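Local coordinates for protein secretion chaperonin CsaA (Picrophilus torridus, PDB 5ZDI) that probably binds tRNA through an OB-fold barrel, forms a two-chain assembly, and is thought to act as a chaperone in protein secretion, at residues S8-R13 with I64-F69; N60-A65 with L95-G100; I17-D22 with K32-F37. All blocks are in the same frame, centred on the assembly; numbering follows the deposited sequence. Where two conformers were deposited one is given.

In the fold
The three contacts belong to one OB-type barrel, whose antiparallel sheet curls round on itself. Contacts 1 and 3 both use strand 12-22. Its first residues pair with strand 62-66, and its last ones pair with strand 31-36. Their centres lie about 17 Å apart, on opposite sides of the chain's centre. Phe37 joins them: Phe37 CZ is 3.7 Å from Ala65 CB, and Arg13 and Val67 pack on the same ring. Contact 2 lies at the other end of strand 62-66, with its centre about 14 Å from that of contact 1 and about 13 Å from that of contact 3. Contacts 1 and 2 also touch the second subunit.

Contact 1 of 3, residues S8-R13 with I64-F69; sequences SKIDIR and IAVVNF
Ile12 faces Val66 and Arg13 faces Ala65 where two antiparallel strands of the OB-type barrel meet. Arg13 and Ala65 form the hydrogen-bonded pair and exchange two backbone bonds. Asp11 O takes a further bond from Val67 N. Beyond the strands, the side chain of Asn68 continues the pairing. Its CG sits between the backbone N and the carbonyl carbon (chi1 68°), close to the 9-11 backbone. Asn68 ND2 gives a bond to Lys9 O at 2.9 Å, in the plane of both groups. Asn68 OD1 takes Asp11 N at 3.0 Å, with the donor well above the carbonyl plane. These two bonds fix the flip of the amide. An alanine here would probably leave Lys9 O and Asp11 N without these mates and free the 9-11 backbone to shift.

Asp11 CG is anti to the backbone N (chi1 -165°), and the carboxylate lies against Val67, with Asp11 OD2 3.5 Å from Val67 CG2. Arg13 grips it side-on in a salt bridge. Arg13 NE binds Asp11 OD1 at 2.8 Å and Arg13 NH2 binds Asp11 OD2 at 3.0 Å. Lys105 also forms a salt bridge with Asp11 OD1, so two cations probably help to balance the carboxylate. Arg13 CG packs on both methyls of Val67.

On the Ile12-Val66 face, Ile10 CG2 meets both methyls of Val66. Ile12 CG2 presses on Ile64 CG2 at 3.4 Å, tighter than usual. Phe69 stacks on Tyr4 of the second subunit, while Val66 CG1 stands 3.5 Å above the centre of the Phe69 ring.

Contact 2 of 3, residues N60-A65 with L95-G100; sequences NKKIIA and LTPDGG
The ring of Pro97 meets both Ile64 and Lys62. Ile64 CD1 lies over one face of the ring, 3.8 Å from Pro97 CD, and the two side chains run antiparallel past one another. Lys62 CB meets the ring at its CD-CG edge. From there Lys62 runs out extended, with chi2 to chi4 all near 180°. Lys62 NZ bonds Gly100 O at 2.8 Å, in the carbonyl plane, and so ties the turn after the strand back to the sheet. The backbone O of Lys62 is buried, with Thr96 CB nearby, and has no polar partner in the model.

Further along the strand, Ile64 CG1 meets Leu95 CB at 4.0 Å, crossing it at about a right angle. One water bridges the backbones. It accepts from Ile64 N at 2.9 Å and lies 2.7 Å from Leu95 O. Lys61 CE and NZ pass the CG2 methyl of Thr96, and the polar partner of Lys61 NZ is Asp98 OD2 of the second subunit.

Strands 62-65 and 95-97 cross at 113° and do not pair. Strand 77-88 pairs with both, strand 12-22 borders 62-66, and residues 95-97 pair with a strand of the second subunit.

Contact 3 of 3, residues I17-D22 with K32-F37; sequences IKEVSD and KLKIYF
Lys18 and Glu19 both face Lys34, which makes a classic beta bulge. Lys34 O takes two backbone donors there. Lys18 N binds Lys34 O at 2.8 Å, almost in line with the carbonyl bond. Glu19 N makes a weak second bond to Lys34 O at 3.3 Å. The register shifts by one residue at this point. Beyond it the pairing is regular: Lys34 N bonds Glu19 O, and Ser21 and Lys32 exchange two bonds.

Ile17, Val20, Leu33 and Ile35 share the inner face. Leu33 links its neighbours with both branches. Leu33 CD1 meets Ile17 CD1 at 4.1 Å, and Leu33 CD2 lies against Val20 CG1 at 4.0 Å. Ile17 CG1 also packs on Ile35 CG1. Ile63 and Val83 cover this face from other strands.

On the other face, Glu19 and Lys34 lie side by side and point the same way, with their CB atoms 3.9 Å apart. Their charged ends stay apart, Glu19 OE2 to Lys34 NZ 4.7 Å, and Lys34 makes a cation-pi contact with Tyr43. At the bulge, Lys18 CG lies beside Tyr36 CB. The Lys18 chain then bends, with chi2 at -61° and chi3 at -65°, and Lys18 NZ bonds Asn60 OD1.

This is the hairpin of the first two strands of an OB-type barrel. The long, bulged first strand pairs with 31-36 here and with 62-66 at its start, as is typical of that fold.

Contact 1 of 3, residues S8-R13 with I64-F69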
loop_
_atom_site.group_PDB
_atom_site.type_symbol
_atom_site.label_atom_id
_atom_site.label_comp_id
_atom_site.label_asym_id
_atom_site.label_seq_id
_atom_site.Cartn_x
_atom_site.Cartn_y
_atom_site.Cartn_z
ATOM N N SER A 8 -12.059 3.062 3.971
ATOM C CA SER A 8 -11.785 4.097 4.979
ATOM C C SER A 8 -11.730 3.529 6.384
ATOM O O SER A 8 -11.094 4.131 7.232
ATOM C CB SER A 8 -12.806 5.282 4.894
ATOM O OG SER A 8 -14.076 4.950 5.412
ATOM N N LYS A 9 -12.389 2.369 6.626
ATOM C CA LYS A 9 -12.378 1.699 7.933
ATOM C C LYS A 9 -10.929 1.236 8.311
ATOM O O LYS A 9 -10.623 1.038 9.504
ATOM C CB LYS A 9 -13.259 0.433 7.984
ATOM C CG LYS A 9 -14.785 0.568 7.777
ATOM C CD LYS A 9 -15.425 -0.821 7.670
ATOM C CE LYS A 9 -16.904 -0.764 7.261
ATOM N NZ LYS A 9 -17.454 -2.147 7.222
ATOM N N ILE A 10 -10.135 0.942 7.280
ATOM C CA ILE A 10 -8.765 0.451 7.481
ATOM C C ILE A 10 -7.787 1.637 7.690
ATOM O O ILE A 10 -7.756 2.584 6.930
ATOM C CB ILE A 10 -8.229 -0.414 6.296
ATOM C CG1 ILE A 10 -9.294 -1.331 5.671
ATOM C CG2 ILE A 10 -7.027 -1.247 6.788
ATOM C CD1 ILE A 10 -9.885 -2.338 6.592
ATOM N N ASP A 11 -7.039 1.570 8.764
ATOM C CA ASP A 11 -6.071 2.566 9.108
ATOM C C ASP A 11 -4.687 2.132 8.621
ATOM O O ASP A 11 -4.071 1.219 9.213
ATOM C CB ASP A 11 -6.087 2.871 10.597
ATOM C CG ASP A 11 -5.335 4.180 10.924
ATOM O OD1 ASP A 11 -4.870 4.875 9.985
ATOM O OD2 ASP A 11 -5.292 4.572 12.119
ATOM N N ILE A 12 -4.252 2.737 7.526
ATOM C CA ILE A 12 -2.976 2.318 6.893
ATOM C C ILE A 12 -1.984 3.451 7.067
ATOM O O ILE A 12 -2.294 4.633 6.697
ATOM C CB ILE A 12 -3.150 1.919 5.447
ATOM C CG1 ILE A 12 -4.267 0.875 5.327
ATOM C CG2 ILE A 12 -1.816 1.462 4.863
ATOM C CD1 ILE A 12 -4.621 0.510 3.898
ATOM N N ARG A 13 -0.840 3.131 7.690
ATOM C CA ARG A 13 0.224 4.140 7.939
ATOM C C ARG A 13 1.560 3.821 7.356
ATOM O O ARG A 13 1.957 2.640 7.267
ATOM C CB ARG A 13 0.397 4.299 9.416
ATOM C CG ARG A 13 -0.844 4.731 10.191
ATOM C CD ARG A 13 -1.418 6.089 9.742
ATOM N NE ARG A 13 -2.578 6.325 10.637
ATOM C CZ ARG A 13 -2.533 7.024 11.774
ATOM N NH1 ARG A 13 -1.510 7.853 12.021
ATOM N NH2 ARG A 13 -3.608 7.007 12.593
ATOM N N ILE A 64 4.668 0.127 4.855
ATOM C CA ILE A 64 3.311 0.435 5.008
ATOM C C ILE A 64 2.602 -0.649 5.753
ATOM O O ILE A 64 2.781 -1.820 5.476
ATOM C CB ILE A 64 2.694 0.531 3.539
ATOM C CG1 ILE A 64 3.492 1.492 2.657
ATOM C CG2 ILE A 64 1.245 0.937 3.522
ATOM C CD1 ILE A 64 3.519 2.940 3.152
ATOM N N ALA A 65 1.750 -0.268 6.730
ATOM C CA ALA A 65 1.068 -1.256 7.555
ATOM C C ALA A 65 -0.335 -0.855 7.955
ATOM O O ALA A 65 -0.636 0.333 8.140
ATOM C CB ALA A 65 1.892 -1.541 8.795
ATOM N N VAL A 66 -1.160 -1.895 8.172
ATOM C CA VAL A 66 -2.446 -1.750 8.780
ATOM C C VAL A 66 -2.247 -1.670 10.290
ATOM O O VAL A 66 -1.669 -2.613 10.870
ATOM C CB VAL A 66 -3.371 -2.913 8.468
ATOM C CG1 VAL A 66 -4.682 -2.608 9.263
ATOM C CG2 VAL A 66 -3.633 -2.995 6.984
ATOM N N VAL A 67 -2.752 -0.593 10.936
ATOM C CA VAL A 67 -2.451 -0.398 12.344
ATOM C C VAL A 67 -3.619 -0.556 13.333
ATOM O O VAL A 67 -3.392 -0.505 14.541
ATOM C CB VAL A 67 -1.788 1.001 12.604
ATOM C CG1 VAL A 67 -0.478 1.085 11.806
ATOM C CG2 VAL A 67 -2.796 2.138 12.352
ATOM N N ASN A 68 -4.786 -0.853 12.822
ATOM C CA ASN A 68 -6.009 -0.998 13.657
ATOM C C ASN A 68 -6.655 -2.346 13.630
ATOM O O ASN A 68 -7.882 -2.491 13.870
ATOM C CB ASN A 68 -6.991 0.126 13.285
ATOM C CG ASN A 68 -7.581 0.011 11.886
ATOM O OD1 ASN A 68 -6.945 -0.491 10.934
ATOM N ND2 ASN A 68 -8.840 0.516 11.727
ATOM N N PHE A 69 -5.867 -3.369 13.357
ATOM C CA PHE A 69 -6.316 -4.737 13.586
ATOM C C PHE A 69 -6.193 -5.099 15.098
ATOM O O PHE A 69 -5.298 -4.549 15.793
ATOM C CB PHE A 69 -5.438 -5.738 12.871
ATOM C CG PHE A 69 -5.592 -5.820 11.360
ATOM C CD1 PHE A 69 -6.827 -5.768 10.727
ATOM C CD2 PHE A 69 -4.468 -6.038 10.557
ATOM C CE1 PHE A 69 -6.935 -5.889 9.361
ATOM C CE2 PHE A 69 -4.598 -6.241 9.196
ATOM C CZ PHE A 69 -5.799 -6.165 8.612
#

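Contact 2 of 3, residues N60-A65 with L95-G100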
loop_
_atom_site.group_PDB
_atom_site.type_symbol
_atom_site.label_atom_id
_atom_site.label_comp_id
_atom_site.label_asym_id
_atom_site.label_seq_id
_atom_site.Cartn_x
_atom_site.Cartn_y
_atom_site.Cartn_z
ATOM N N ASN A 60 15.793 0.673 9.079
ATOM C CA ASN A 60 15.439 1.966 8.566
ATOM C C ASN A 60 14.743 2.053 7.224
ATOM O O ASN A 60 14.675 3.123 6.596
ATOM C CB ASN A 60 16.643 2.964 8.738
ATOM C CG ASN A 60 16.868 3.272 10.234
ATOM O OD1 ASN A 60 15.859 3.621 10.960
ATOM N ND2 ASN A 60 18.110 3.055 10.741
ATOM N N LYS A 61 14.113 0.951 6.806
ATOM C CA LYS A 61 13.243 0.969 5.646
ATOM C C LYS A 61 11.830 1.461 5.976
ATOM O O LYS A 61 11.222 0.980 6.965
ATOM C CB LYS A 61 13.174 -0.455 5.055
ATOM C CG LYS A 61 12.616 -0.509 3.661
ATOM C CD LYS A 61 12.433 -1.949 3.257
ATOM C CE LYS A 61 11.590 -2.180 1.968
ATOM N NZ LYS A 61 12.079 -1.463 0.853
ATOM N N LYS A 62 11.294 2.397 5.168
ATOM C CA LYS A 62 9.894 2.855 5.321
ATOM C C LYS A 62 8.960 1.838 4.697
ATOM O O LYS A 62 9.156 1.380 3.548
ATOM C CB LYS A 62 9.657 4.234 4.697
ATOM C CG LYS A 62 10.439 5.284 5.397
ATOM C CD LYS A 62 10.260 6.625 4.717
ATOM C CE LYS A 62 11.182 7.612 5.420
ATOM N NZ LYS A 62 11.096 8.913 4.653
ATOM N N ILE A 63 8.045 1.386 5.495
ATOM C CA ILE A 63 7.083 0.360 5.082
ATOM C C ILE A 63 5.650 0.921 5.288
ATOM O O ILE A 63 5.469 2.031 5.816
ATOM C CB ILE A 63 7.291 -0.949 5.884
ATOM C CG1 ILE A 63 7.226 -0.805 7.398
ATOM C CG2 ILE A 63 8.634 -1.564 5.550
ATOM C CD1 ILE A 63 5.832 -0.568 7.925
ATOM N N ILE A 64 4.668 0.127 4.855
ATOM C CA ILE A 64 3.311 0.435 5.008
ATOM C C ILE A 64 2.602 -0.649 5.753
ATOM O O ILE A 64 2.781 -1.820 5.476
ATOM C CB ILE A 64 2.694 0.531 3.539
ATOM C CG1 ILE A 64 3.492 1.492 2.657
ATOM C CG2 ILE A 64 1.245 0.937 3.522
ATOM C CD1 ILE A 64 3.519 2.940 3.152
ATOM N N ALA A 65 1.750 -0.268 6.730
ATOM C CA ALA A 65 1.068 -1.256 7.555
ATOM C C ALA A 65 -0.335 -0.855 7.955
ATOM O O ALA A 65 -0.636 0.333 8.140
ATOM C CB ALA A 65 1.892 -1.541 8.795
ATOM N N LEU A 95 5.780 -2.924 0.048
ATOM C CA LEU A 95 5.338 -1.625 -0.377
ATOM C C LEU A 95 6.121 -0.541 0.333
ATOM O O LEU A 95 6.419 -0.684 1.568
ATOM C CB LEU A 95 3.860 -1.441 -0.051
ATOM C CG LEU A 95 2.879 -2.422 -0.603
ATOM C CD1 LEU A 95 1.452 -1.858 -0.531
ATOM C CD2 LEU A 95 3.138 -2.878 -1.983
ATOM N N THR A 96 6.549 0.502 -0.419
ATOM C CA THR A 96 7.247 1.612 0.186
ATOM C C THR A 96 6.615 2.930 -0.306
ATOM O O THR A 96 6.183 3.008 -1.490
ATOM C CB THR A 96 8.758 1.543 -0.175
ATOM O OG1 THR A 96 8.993 2.078 -1.460
ATOM C CG2 THR A 96 9.307 0.017 -0.128
ATOM N N PRO A 97 6.560 3.979 0.544
ATOM C CA PRO A 97 6.105 5.236 0.023
ATOM C C PRO A 97 7.209 5.980 -0.669
ATOM O O PRO A 97 8.360 5.875 -0.275
ATOM C CB PRO A 97 5.670 6.005 1.292
ATOM C CG PRO A 97 6.643 5.541 2.317
ATOM C CD PRO A 97 6.900 4.124 1.984
ATOM N N ASP A 98 6.868 6.799 -1.654
ATOM C CA ASP A 98 7.901 7.579 -2.341
ATOM C C ASP A 98 8.550 8.587 -1.375
ATOM O O ASP A 98 9.623 9.077 -1.636
ATOM C CB ASP A 98 7.320 8.332 -3.539
ATOM C CG ASP A 98 7.141 7.472 -4.797
ATOM O OD1 ASP A 98 7.638 6.326 -4.907
ATOM O OD2 ASP A 98 6.494 7.994 -5.706
ATOM N N GLY A 99 7.864 8.902 -0.309
ATOM C CA GLY A 99 8.375 9.757 0.716
ATOM C C GLY A 99 7.347 9.808 1.815
ATOM O O GLY A 99 6.256 9.258 1.708
ATOM N N GLY A 100 7.718 10.423 2.947
ATOM C CA GLY A 100 6.794 10.516 4.062
ATOM C C GLY A 100 7.439 10.163 5.390
ATOM O O GLY A 100 8.562 9.717 5.451
HETATM O O HOH W 1 5.358 -2.248 3.438
#

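Contact 3 of 3, residues I17-D22 with K32-F37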
loop_
_atom_site.group_PDB
_atom_site.type_symbol
_atom_site.label_atom_id
_atom_site.label_comp_id
_atom_site.label_asym_id
_atom_site.label_seq_id
_atom_site.Cartn_x
_atom_site.Cartn_y
_atom_site.Cartn_z
ATOM N N ILE A 17 11.048 0.528 9.907
ATOM C CA ILE A 17 11.538 -0.589 10.658
ATOM C C ILE A 17 12.804 -0.165 11.439
ATOM O O ILE A 17 13.783 0.332 10.842
ATOM C CB ILE A 17 11.848 -1.786 9.722
ATOM C CG1 ILE A 17 10.553 -2.289 9.041
ATOM C CG2 ILE A 17 12.531 -2.874 10.466
ATOM C CD1 ILE A 17 10.753 -3.246 7.888
ATOM N N LYS A 18 12.831 -0.471 12.730
ATOM C CA LYS A 18 13.961 -0.115 13.592
ATOM C C LYS A 18 14.768 -1.280 14.125
ATOM O O LYS A 18 15.939 -1.083 14.421
ATOM C CB LYS A 18 13.546 0.786 14.746
ATOM C CG LYS A 18 12.811 2.044 14.322
ATOM C CD LYS A 18 13.600 2.983 13.424
ATOM C CE LYS A 18 14.823 3.600 14.098
ATOM N NZ LYS A 18 15.312 4.665 13.273
ATOM N N GLU A 19 14.186 -2.435 14.270
ATOM C CA GLU A 19 14.878 -3.634 14.727
ATOM C C GLU A 19 14.303 -4.845 13.995
ATOM O O GLU A 19 13.089 -4.869 13.648
ATOM C CB GLU A 19 14.678 -3.853 16.221
ATOM C CG GLU A 19 15.269 -2.778 17.062
ATOM C CD GLU A 19 15.507 -3.258 18.501
ATOM O OE1 GLU A 19 16.392 -2.660 19.143
ATOM O OE2 GLU A 19 14.822 -4.223 18.927
ATOM N N VAL A 20 15.139 -5.840 13.742
ATOM C CA VAL A 20 14.702 -7.051 13.038
ATOM C C VAL A 20 15.345 -8.241 13.727
ATOM O O VAL A 20 16.550 -8.167 13.971
ATOM C CB VAL A 20 15.166 -7.116 11.586
ATOM C CG1 VAL A 20 14.570 -8.371 10.877
ATOM C CG2 VAL A 20 14.776 -5.898 10.833
ATOM N N SER A 21 14.565 -9.301 14.012
ATOM C CA SER A 21 15.142 -10.531 14.568
ATOM C C SER A 21 14.469 -11.740 13.915
ATOM O O SER A 21 13.433 -11.640 13.342
ATOM C CB SER A 21 14.973 -10.588 16.113
ATOM O OG SER A 21 13.623 -10.788 16.512
ATOM N N ASP A 22 15.106 -12.914 14.008
ATOM C CA ASP A 22 14.447 -14.113 13.495
ATOM C C ASP A 22 13.264 -14.524 14.350
ATOM O O ASP A 22 13.352 -14.481 15.577
ATOM C CB ASP A 22 15.428 -15.293 13.309
ATOM C CG ASP A 22 16.500 -14.989 12.318
ATOM O OD1 ASP A 22 16.164 -14.611 11.189
ATOM O OD2 ASP A 22 17.692 -15.196 12.595
ATOM N N LYS A 32 10.579 -11.150 13.161
ATOM C CA LYS A 32 9.989 -10.192 14.132
ATOM C C LYS A 32 10.542 -8.801 13.810
ATOM O O LYS A 32 11.751 -8.553 13.776
ATOM C CB LYS A 32 10.316 -10.588 15.593
ATOM C CG LYS A 32 9.827 -11.911 16.040
ATOM C CD LYS A 32 10.534 -12.121 17.414
ATOM C CE LYS A 32 9.890 -13.228 18.109
ATOM N NZ LYS A 32 10.562 -13.355 19.430
ATOM N N LEU A 33 9.643 -7.857 13.580
ATOM C CA LEU A 33 9.967 -6.494 13.290
ATOM C C LEU A 33 9.442 -5.554 14.378
ATOM O O LEU A 33 8.320 -5.716 14.830
ATOM C CB LEU A 33 9.210 -6.038 12.010
ATOM C CG LEU A 33 9.352 -6.876 10.784
ATOM C CD1 LEU A 33 8.605 -6.230 9.629
ATOM C CD2 LEU A 33 10.811 -6.973 10.420
ATOM N N LYS A 34 10.279 -4.603 14.789
ATOM C CA LYS A 34 9.900 -3.513 15.674
ATOM C C LYS A 34 9.904 -2.248 14.824
ATOM O O LYS A 34 10.912 -1.858 14.260
ATOM C CB LYS A 34 10.817 -3.444 16.876
ATOM C CG LYS A 34 10.476 -2.242 17.727
ATOM C CD LYS A 34 11.302 -2.306 19.000
ATOM C CE LYS A 34 11.101 -1.064 19.804
ATOM N NZ LYS A 34 11.699 -1.421 21.123
ATOM N N ILE A 35 8.714 -1.637 14.691
ATOM C CA ILE A 35 8.450 -0.594 13.684
ATOM C C ILE A 35 7.934 0.659 14.415
ATOM O O ILE A 35 7.056 0.561 15.330
ATOM C CB ILE A 35 7.345 -1.066 12.729
ATOM C CG1 ILE A 35 7.701 -2.424 12.168
ATOM C CG2 ILE A 35 7.078 -0.044 11.652
ATOM C CD1 ILE A 35 6.693 -3.035 11.252
ATOM N N TYR A 36 8.457 1.795 14.001
ATOM C CA TYR A 36 8.076 3.111 14.599
ATOM C C TYR A 36 7.069 3.753 13.695
ATOM O O TYR A 36 7.278 3.806 12.507
ATOM C CB TYR A 36 9.296 4.002 14.709
ATOM C CG TYR A 36 8.985 5.374 15.326
ATOM C CD1 TYR A 36 8.506 5.480 16.639
ATOM C CD2 TYR A 36 9.188 6.563 14.592
ATOM C CE1 TYR A 36 8.261 6.734 17.208
ATOM C CE2 TYR A 36 8.859 7.816 15.140
ATOM C CZ TYR A 36 8.416 7.876 16.440
ATOM O OH TYR A 36 8.118 9.122 16.980
ATOM N N PHE A 37 5.947 4.222 14.272
ATOM C CA PHE A 37 4.808 4.768 13.530
ATOM C C PHE A 37 4.522 6.215 13.995
ATOM O O PHE A 37 3.424 6.726 13.858
ATOM C CB PHE A 37 3.607 3.880 13.824
ATOM C CG PHE A 37 3.612 2.610 13.029
ATOM C CD1 PHE A 37 3.243 2.610 11.671
ATOM C CD2 PHE A 37 3.906 1.395 13.629
ATOM C CE1 PHE A 37 3.255 1.455 10.904
ATOM C CE2 PHE A 37 3.890 0.205 12.878
ATOM C CZ PHE A 37 3.589 0.231 11.541
#